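Local coordinates for probable quinone reductase Qor (NADPH:quinone reductase) (Zeta-crystallin homolog protein) (PDB 4RVU) that binds NADPH and probably transfers its electrons to quinone substrates, as a zeta-crystallin-like quinone oxidoreductase, at residues A126-L131 / P271-F276; L137-P142 / F283-A288. All coordinates share one frame; numbering follows the deposited sequence.

Overall arrangement
Both contacts tie helix 120-140 to the chain that follows strand 267-269, and their centres lie about 9 Å apart. Contact 1 sits at the nicotinamide end of NADPH, where 271-276 grips the carboxamide and helix residues 126-131 pack beside the ring. Contact 2 lies further along the same helix, near its C-terminal end, where the side chain of Arg-286 is about 10 Å from the bound cofactor. The two are joined directly: Phe-276 O lies 2.8 Å from Arg-286 NE, a probable hydrogen bond, and Leu-131 CD2 packs 3.6 Å from Arg-286 CB. Both contacts also touch the second subunit.

Contact 1 (A126-L131 / P271-F276); sequences ALLKGL and PSLFHF. With NDP (NADPH dihydro-nicotinamide-adenine-dinucleotide phosphate), chain E.
Leu-273 reaches from the loop toward helix 120-140 and meets two leucines there, one with each methyl. Its CD2 lies 4.0 Å from Leu-128 CG, the two side chains meeting at a slant, while its CD1 rests at the same distance from Leu-131 CB. The fork is aimed this way because CG of Leu-273 stands anti to the backbone N (chi1 -179°), which carries the branch away from the loop and into the angle between the two helix residues, one turn apart.

Leu-128 serves the cofactor as well. Its CD2 methyl comes 3.5 Å from C5N of the nicotinamide and is almost as near to C4N, so the leucine packs against both the ring and Leu-273. The carboxamide of NADPH is held by the loop backbone on two sides: N7N donates to Pro-271 O at 3.0 Å (152° at the hydrogen), and Leu-273 N donates to O7N at 2.9 Å through a more bent bond. Together these bonds fix the rotation of the amide and are consistent with positioning the nicotinamide ring. Main-chain recognition of this kind is characteristic of the medium-chain dehydrogenase/reductase fold. Lys-129, on the same helix, passes its aliphatic chain near the cofactor's O1N; its NZ forms a salt bridge with Glu-66 and a hydrogen bond with Asn-44 OD1.

Beyond the leucines, Leu-131 packs on Phe-283 of helix 280-295, and Lys-129 on helix 157-168. The loop leads from strand 267-269, outermost within this chain in the parallel Rossmann sheet, to helix 280-295; across the dimer, Ser-265 of the second subunit hydrogen-bonds Ser-272 N.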
loop_
_atom_site.group_PDB
_atom_site.type_symbol
_atom_site.label_atom_id
_atom_site.label_comp_id
_atom_site.label_asym_id
_atom_site.label_seq_id
_atom_site.Cartn_x
_atom_site.Cartn_y
_atom_site.Cartn_z
ATOM N N ALA A 126 -9.354 -26.299 -0.226
ATOM C CA ALA A 126 -9.459 -25.233 0.771
ATOM C C ALA A 126 -8.147 -24.577 1.172
ATOM O O ALA A 126 -8.123 -23.376 1.442
ATOM C CB ALA A 126 -10.170 -25.754 2.019
ATOM N N LEU A 127 -7.060 -25.341 1.253
ATOM C CA LEU A 127 -5.853 -24.825 1.921
ATOM C C LEU A 127 -5.155 -23.630 1.271
ATOM O O LEU A 127 -5.051 -22.576 1.891
ATOM C CB LEU A 127 -4.825 -25.931 2.206
ATOM C CG LEU A 127 -3.723 -25.395 3.140
ATOM C CD1 LEU A 127 -4.250 -25.172 4.567
ATOM C CD2 LEU A 127 -2.462 -26.257 3.156
ATOM N N LEU A 128 -4.643 -23.777 0.051
ATOM C CA LEU A 128 -3.898 -22.663 -0.555
ATOM C C LEU A 128 -4.784 -21.434 -0.675
ATOM O O LEU A 128 -4.391 -20.324 -0.297
ATOM C CB LEU A 128 -3.339 -23.042 -1.936
ATOM C CG LEU A 128 -2.297 -22.070 -2.524
ATOM C CD1 LEU A 128 -1.336 -22.797 -3.466
ATOM C CD2 LEU A 128 -2.951 -20.905 -3.260
ATOM N N LYS A 129 -5.989 -21.631 -1.192
ATOM C CA LYS A 129 -6.887 -20.509 -1.402
ATOM C C LYS A 129 -7.440 -19.952 -0.082
ATOM O O LYS A 129 -7.650 -18.733 0.055
ATOM C CB LYS A 129 -7.998 -20.923 -2.356
ATOM C CG LYS A 129 -7.499 -21.274 -3.760
ATOM C CD LYS A 129 -8.633 -21.972 -4.522
ATOM C CE LYS A 129 -8.153 -23.050 -5.486
ATOM N NZ LYS A 129 -7.189 -24.062 -4.927
ATOM N N GLY A 130 -7.664 -20.833 0.890
ATOM C CA GLY A 130 -8.134 -20.420 2.202
ATOM C C GLY A 130 -7.104 -19.662 3.022
ATOM O O GLY A 130 -7.453 -18.697 3.725
ATOM N N LEU A 131 -5.843 -20.089 2.944
ATOM C CA LEU A 131 -4.742 -19.356 3.585
ATOM C C LEU A 131 -4.636 -17.983 2.947
ATOM O O LEU A 131 -4.336 -16.983 3.613
ATOM C CB LEU A 131 -3.409 -20.109 3.448
ATOM C CG LEU A 131 -3.222 -21.434 4.192
ATOM C CD1 LEU A 131 -1.941 -22.143 3.727
ATOM C CD2 LEU A 131 -3.174 -21.201 5.696
ATOM N N PRO A 271 0.408 -8.647 -2.724
ATOM C CA PRO A 271 0.966 -9.666 -1.837
ATOM C C PRO A 271 1.140 -11.030 -2.505
ATOM O O PRO A 271 0.513 -11.337 -3.534
ATOM C CB PRO A 271 -0.091 -9.774 -0.733
ATOM C CG PRO A 271 -1.391 -9.463 -1.447
ATOM C CD PRO A 271 -1.019 -8.386 -2.453
ATOM N N SER A 272 2.015 -11.827 -1.900
ATOM C CA SER A 272 2.213 -13.226 -2.255
ATOM C C SER A 272 2.130 -14.055 -0.976
ATOM O O SER A 272 2.625 -13.631 0.071
ATOM C CB SER A 272 3.578 -13.401 -2.923
ATOM O OG SER A 272 4.128 -14.674 -2.664
ATOM N N LEU A 273 1.486 -15.221 -1.070
ATOM C CA LEU A 273 1.324 -16.158 0.046
ATOM C C LEU A 273 2.651 -16.451 0.760
ATOM O O LEU A 273 2.693 -16.649 1.984
ATOM C CB LEU A 273 0.687 -17.473 -0.462
ATOM C CG LEU A 273 0.430 -18.562 0.584
ATOM C CD1 LEU A 273 -0.524 -18.037 1.657
ATOM C CD2 LEU A 273 -0.101 -19.881 -0.030
ATOM N N PHE A 274 3.730 -16.486 -0.011
ATOM C CA PHE A 274 5.065 -16.704 0.541
ATOM C C PHE A 274 5.368 -15.802 1.750
ATOM O O PHE A 274 5.941 -16.258 2.747
ATOM C CB PHE A 274 6.116 -16.517 -0.556
ATOM C CG PHE A 274 7.525 -16.672 -0.070
ATOM C CD1 PHE A 274 8.073 -17.932 0.115
ATOM C CD2 PHE A 274 8.308 -15.555 0.205
ATOM C CE1 PHE A 274 9.380 -18.081 0.567
ATOM C CE2 PHE A 274 9.613 -15.697 0.657
ATOM C CZ PHE A 274 10.149 -16.964 0.836
ATOM N N HIS A 275 4.955 -14.538 1.686
ATOM C CA HIS A 275 5.281 -13.589 2.752
ATOM C C HIS A 275 4.294 -13.636 3.914
ATOM O O HIS A 275 4.411 -12.859 4.857
ATOM C CB HIS A 275 5.386 -12.153 2.209
ATOM C CG HIS A 275 6.431 -11.979 1.152
ATOM N ND1 HIS A 275 6.123 -11.629 -0.146
ATOM C CD2 HIS A 275 7.778 -12.115 1.195
ATOM C CE1 HIS A 275 7.235 -11.551 -0.854
ATOM N NE2 HIS A 275 8.255 -11.841 -0.064
ATOM N N PHE A 276 3.326 -14.550 3.857
ATOM C CA PHE A 276 2.385 -14.711 4.959
ATOM C C PHE A 276 2.411 -16.132 5.522
ATOM O O PHE A 276 1.577 -16.495 6.341
ATOM C CB PHE A 276 0.966 -14.300 4.537
ATOM C CG PHE A 276 0.889 -12.893 4.019
ATOM C CD1 PHE A 276 0.491 -11.856 4.855
ATOM C CD2 PHE A 276 1.264 -12.598 2.709
ATOM C CE1 PHE A 276 0.445 -10.539 4.384
ATOM C CE2 PHE A 276 1.232 -11.290 2.235
ATOM C CZ PHE A 276 0.807 -10.259 3.074
HETATM P PA NDP E . -10.228 -18.686 -9.813
HETATM O O1A NDP E . -10.906 -19.961 -9.397
HETATM O O2A NDP E . -10.671 -17.382 -9.215
HETATM O O5B NDP E . -10.297 -18.568 -11.415
HETATM C C5B NDP E . -9.992 -17.335 -12.057
HETATM C C4B NDP E . -11.292 -16.573 -12.247
HETATM O O4B NDP E . -11.047 -15.215 -12.614
HETATM C C3B NDP E . -12.120 -17.159 -13.376
HETATM O O3B NDP E . -12.981 -18.202 -12.916
HETATM C C2B NDP E . -12.900 -15.967 -13.893
HETATM O O2B NDP E . -14.196 -15.923 -13.313
HETATM C C1B NDP E . -12.092 -14.750 -13.467
HETATM N N9A NDP E . -11.547 -14.132 -14.698
HETATM C C8A NDP E . -11.798 -12.886 -15.131
HETATM N N7A NDP E . -11.160 -12.639 -16.299
HETATM C C5A NDP E . -10.490 -13.753 -16.637
HETATM C C6A NDP E . -9.614 -14.173 -17.754
HETATM N N6A NDP E . -9.326 -13.325 -18.766
HETATM N N1A NDP E . -9.117 -15.428 -17.727
HETATM C C2A NDP E . -9.400 -16.275 -16.724
HETATM N N3A NDP E . -10.186 -15.963 -15.681
HETATM C C4A NDP E . -10.751 -14.738 -15.580
HETATM O O3 NDP E . -8.652 -18.863 -9.577
HETATM P PN NDP E . -8.033 -19.079 -8.113
HETATM O O1N NDP E . -9.151 -19.055 -7.105
HETATM O O2N NDP E . -7.090 -20.251 -8.186
HETATM O O5D NDP E . -7.154 -17.750 -7.915
HETATM C C5D NDP E . -7.768 -16.464 -7.958
HETATM C C4D NDP E . -6.725 -15.409 -8.291
HETATM O O4D NDP E . -5.909 -15.158 -7.149
HETATM C C3D NDP E . -5.793 -15.885 -9.386
HETATM O O3D NDP E . -5.490 -14.772 -10.225
HETATM C C2D NDP E . -4.538 -16.323 -8.664
HETATM O O2D NDP E . -3.390 -16.104 -9.485
HETATM C C1D NDP E . -4.536 -15.421 -7.440
HETATM N N1N NDP E . -3.913 -16.010 -6.254
HETATM C C2N NDP E . -2.998 -15.292 -5.599
HETATM C C3N NDP E . -2.370 -15.765 -4.456
HETATM C C7N NDP E . -1.348 -14.906 -3.775
HETATM O O7N NDP E . -0.844 -15.292 -2.735
HETATM N N7N NDP E . -1.024 -13.737 -4.325
HETATM C C4N NDP E . -2.707 -17.125 -3.892
HETATM C C5N NDP E . -3.724 -17.799 -4.690
HETATM C C6N NDP E . -4.284 -17.220 -5.824
HETATM P P2B NDP E . -15.339 -14.973 -13.927
HETATM O O1X NDP E . -14.608 -14.110 -14.916
HETATM O O2X NDP E . -16.318 -15.925 -14.552
HETATM O O3X NDP E . -15.890 -14.239 -12.739
#

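Contact 2 (L137-P142 / F283-A288); sequences LKSVYP and FSWRAA
Ser-139 OG is gripped end-on by the guanidinium of Arg-286, which spends both terminal nitrogens on this one oxygen. NH2 donates across 3.0 Å and NH1 across 3.1 Å, with angles at the hydrogen of 152° and 142°. The hydroxyl oxygen lies only 6° out of the guanidinium plane, at the edge between the two nitrogens, so the fork closes on a single acceptor. Arg-286 covers the gap between the helices with a chain extended from CG to NE.

Trp-285, the preceding residue, leans over one face of the same guanidinium, steeply tilted, with its CZ3 3.4 Å above the plane and offset toward the rim. Ser-139 OG also lies loosely at the edge of the indole, near its plane, 4.3 Å from Trp-285 CH2.

A second shell holds the arginine in place. Phe-276 O accepts from NE, Glu-282 forms a salt bridge with NH1, and His-134 ND1 is hydrogen-bonded to NH2. The carboxylate would be expected to balance the positive charge, while the other two partners help to fix the guanidinium's rotation. His-134 also meets the Trp-285 ring edge-to-face. Arg-239 of the second subunit packs on both Ser-139 and Arg-286, bringing the dimer partner up to this pair.

What results is a bidentate arginine-serine link between helix 280-295 and the C-terminal end of helix 120-140, in a fold that joins a GroES-like domain to a Rossmann-type nucleotide-binding domain, as in the medium-chain dehydrogenases/reductases.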
loop_
_atom_site.group_PDB
_atom_site.type_symbol
_atom_site.label_atom_id
_atom_site.label_comp_id
_atom_site.label_asym_id
_atom_site.label_seq_id
_atom_site.Cartn_x
_atom_site.Cartn_y
_atom_site.Cartn_z
ATOM N N LEU A 137 -7.835 -11.012 4.423
ATOM C CA LEU A 137 -8.867 -10.459 5.312
ATOM C C LEU A 137 -8.372 -10.121 6.708
ATOM O O LEU A 137 -9.003 -9.342 7.415
ATOM C CB LEU A 137 -10.029 -11.437 5.447
ATOM C CG LEU A 137 -10.859 -11.671 4.198
ATOM C CD1 LEU A 137 -11.788 -12.847 4.421
ATOM C CD2 LEU A 137 -11.657 -10.428 3.874
ATOM N N LYS A 138 -7.266 -10.727 7.124
ATOM C CA LYS A 138 -6.796 -10.552 8.497
ATOM C C LYS A 138 -5.506 -9.745 8.602
ATOM O O LYS A 138 -5.215 -9.183 9.658
ATOM C CB LYS A 138 -6.602 -11.915 9.181
ATOM C CG LYS A 138 -7.888 -12.707 9.400
ATOM C CD LYS A 138 -8.670 -12.166 10.592
ATOM C CE LYS A 138 -9.974 -12.940 10.821
ATOM N NZ LYS A 138 -9.743 -14.354 11.117
ATOM N N SER A 139 -4.740 -9.685 7.512
ATOM C CA SER A 139 -3.391 -9.107 7.542
ATOM C C SER A 139 -3.169 -7.984 6.535
ATOM O O SER A 139 -2.668 -6.910 6.891
ATOM C CB SER A 139 -2.333 -10.203 7.333
ATOM O OG SER A 139 -2.418 -11.180 8.355
ATOM N N VAL A 140 -3.504 -8.232 5.274
ATOM C CA VAL A 140 -3.320 -7.202 4.241
ATOM C C VAL A 140 -4.240 -5.998 4.475
ATOM O O VAL A 140 -3.783 -4.847 4.538
ATOM C CB VAL A 140 -3.488 -7.782 2.820
ATOM C CG1 VAL A 140 -3.571 -6.660 1.794
ATOM C CG2 VAL A 140 -2.322 -8.718 2.493
ATOM N N TYR A 141 -5.530 -6.259 4.600
ATOM C CA TYR A 141 -6.460 -5.262 5.096
ATOM C C TYR A 141 -7.340 -5.955 6.117
ATOM O O TYR A 141 -8.149 -6.802 5.759
ATOM C CB TYR A 141 -7.319 -4.637 3.976
ATOM C CG TYR A 141 -8.390 -3.758 4.588
ATOM C CD1 TYR A 141 -8.059 -2.535 5.156
ATOM C CD2 TYR A 141 -9.705 -4.186 4.681
ATOM C CE1 TYR A 141 -9.024 -1.735 5.767
ATOM C CE2 TYR A 141 -10.669 -3.406 5.289
ATOM C CZ TYR A 141 -10.321 -2.185 5.833
ATOM O OH TYR A 141 -11.285 -1.414 6.440
ATOM N N PRO A 142 -7.186 -5.601 7.400
ATOM C CA PRO A 142 -7.958 -6.288 8.438
ATOM C C PRO A 142 -9.402 -5.799 8.452
ATOM O O PRO A 142 -9.689 -4.757 9.053
ATOM C CB PRO A 142 -7.241 -5.896 9.742
ATOM C CG PRO A 142 -6.112 -4.922 9.337
ATOM C CD PRO A 142 -6.395 -4.481 7.941
ATOM N N PHE A 283 2.233 -20.175 9.623
ATOM C CA PHE A 283 1.452 -21.084 8.799
ATOM C C PHE A 283 0.405 -21.819 9.645
ATOM O O PHE A 283 -0.762 -21.939 9.254
ATOM C CB PHE A 283 2.366 -22.088 8.084
ATOM C CG PHE A 283 1.620 -23.264 7.519
ATOM C CD1 PHE A 283 1.067 -23.199 6.250
ATOM C CD2 PHE A 283 1.450 -24.423 8.266
ATOM C CE1 PHE A 283 0.355 -24.269 5.729
ATOM C CE2 PHE A 283 0.726 -25.497 7.755
ATOM C CZ PHE A 283 0.175 -25.420 6.487
ATOM N N SER A 284 0.825 -22.308 10.807
ATOM C CA SER A 284 -0.071 -23.092 11.653
ATOM C C SER A 284 -1.219 -22.256 12.182
ATOM O O SER A 284 -2.327 -22.754 12.346
ATOM C CB SER A 284 0.689 -23.742 12.809
ATOM O OG SER A 284 1.468 -24.832 12.351
ATOM N N TRP A 285 -0.944 -20.987 12.460
ATOM C CA TRP A 285 -1.961 -20.066 12.938
ATOM C C TRP A 285 -3.046 -19.853 11.893
ATOM O O TRP A 285 -4.236 -19.988 12.191
ATOM C CB TRP A 285 -1.313 -18.735 13.343
ATOM C CG TRP A 285 -2.289 -17.607 13.481
ATOM C CD1 TRP A 285 -3.372 -17.556 14.312
ATOM C CD2 TRP A 285 -2.265 -16.356 12.773
ATOM N NE1 TRP A 285 -4.024 -16.358 14.158
ATOM C CE2 TRP A 285 -3.364 -15.603 13.226
ATOM C CE3 TRP A 285 -1.418 -15.807 11.807
ATOM C CZ2 TRP A 285 -3.642 -14.317 12.733
ATOM C CZ3 TRP A 285 -1.693 -14.536 11.323
ATOM C CH2 TRP A 285 -2.797 -13.807 11.785
ATOM N N ARG A 286 -2.638 -19.531 10.665
ATOM C CA ARG A 286 -3.595 -19.339 9.578
ATOM C C ARG A 286 -4.370 -20.615 9.236
ATOM O O ARG A 286 -5.581 -20.575 8.995
ATOM C CB ARG A 286 -2.889 -18.801 8.328
ATOM C CG ARG A 286 -2.108 -17.501 8.567
ATOM C CD ARG A 286 -1.807 -16.773 7.260
ATOM N NE ARG A 286 -0.882 -15.658 7.474
ATOM C CZ ARG A 286 -1.244 -14.424 7.806
ATOM N NH1 ARG A 286 -0.318 -13.484 7.978
ATOM N NH2 ARG A 286 -2.524 -14.119 7.963
ATOM N N ALA A 287 -3.672 -21.745 9.199
ATOM C CA ALA A 287 -4.319 -23.018 8.878
ATOM C C ALA A 287 -5.368 -23.364 9.935
ATOM O O ALA A 287 -6.471 -23.808 9.612
ATOM C CB ALA A 287 -3.285 -24.122 8.759
ATOM N N ALA A 288 -5.027 -23.149 11.198
ATOM C CA ALA A 288 -5.971 -23.391 12.293
ATOM C C ALA A 288 -7.203 -22.485 12.226
ATOM O O ALA A 288 -8.330 -22.958 12.416
ATOM C CB ALA A 288 -5.271 -23.261 13.644
#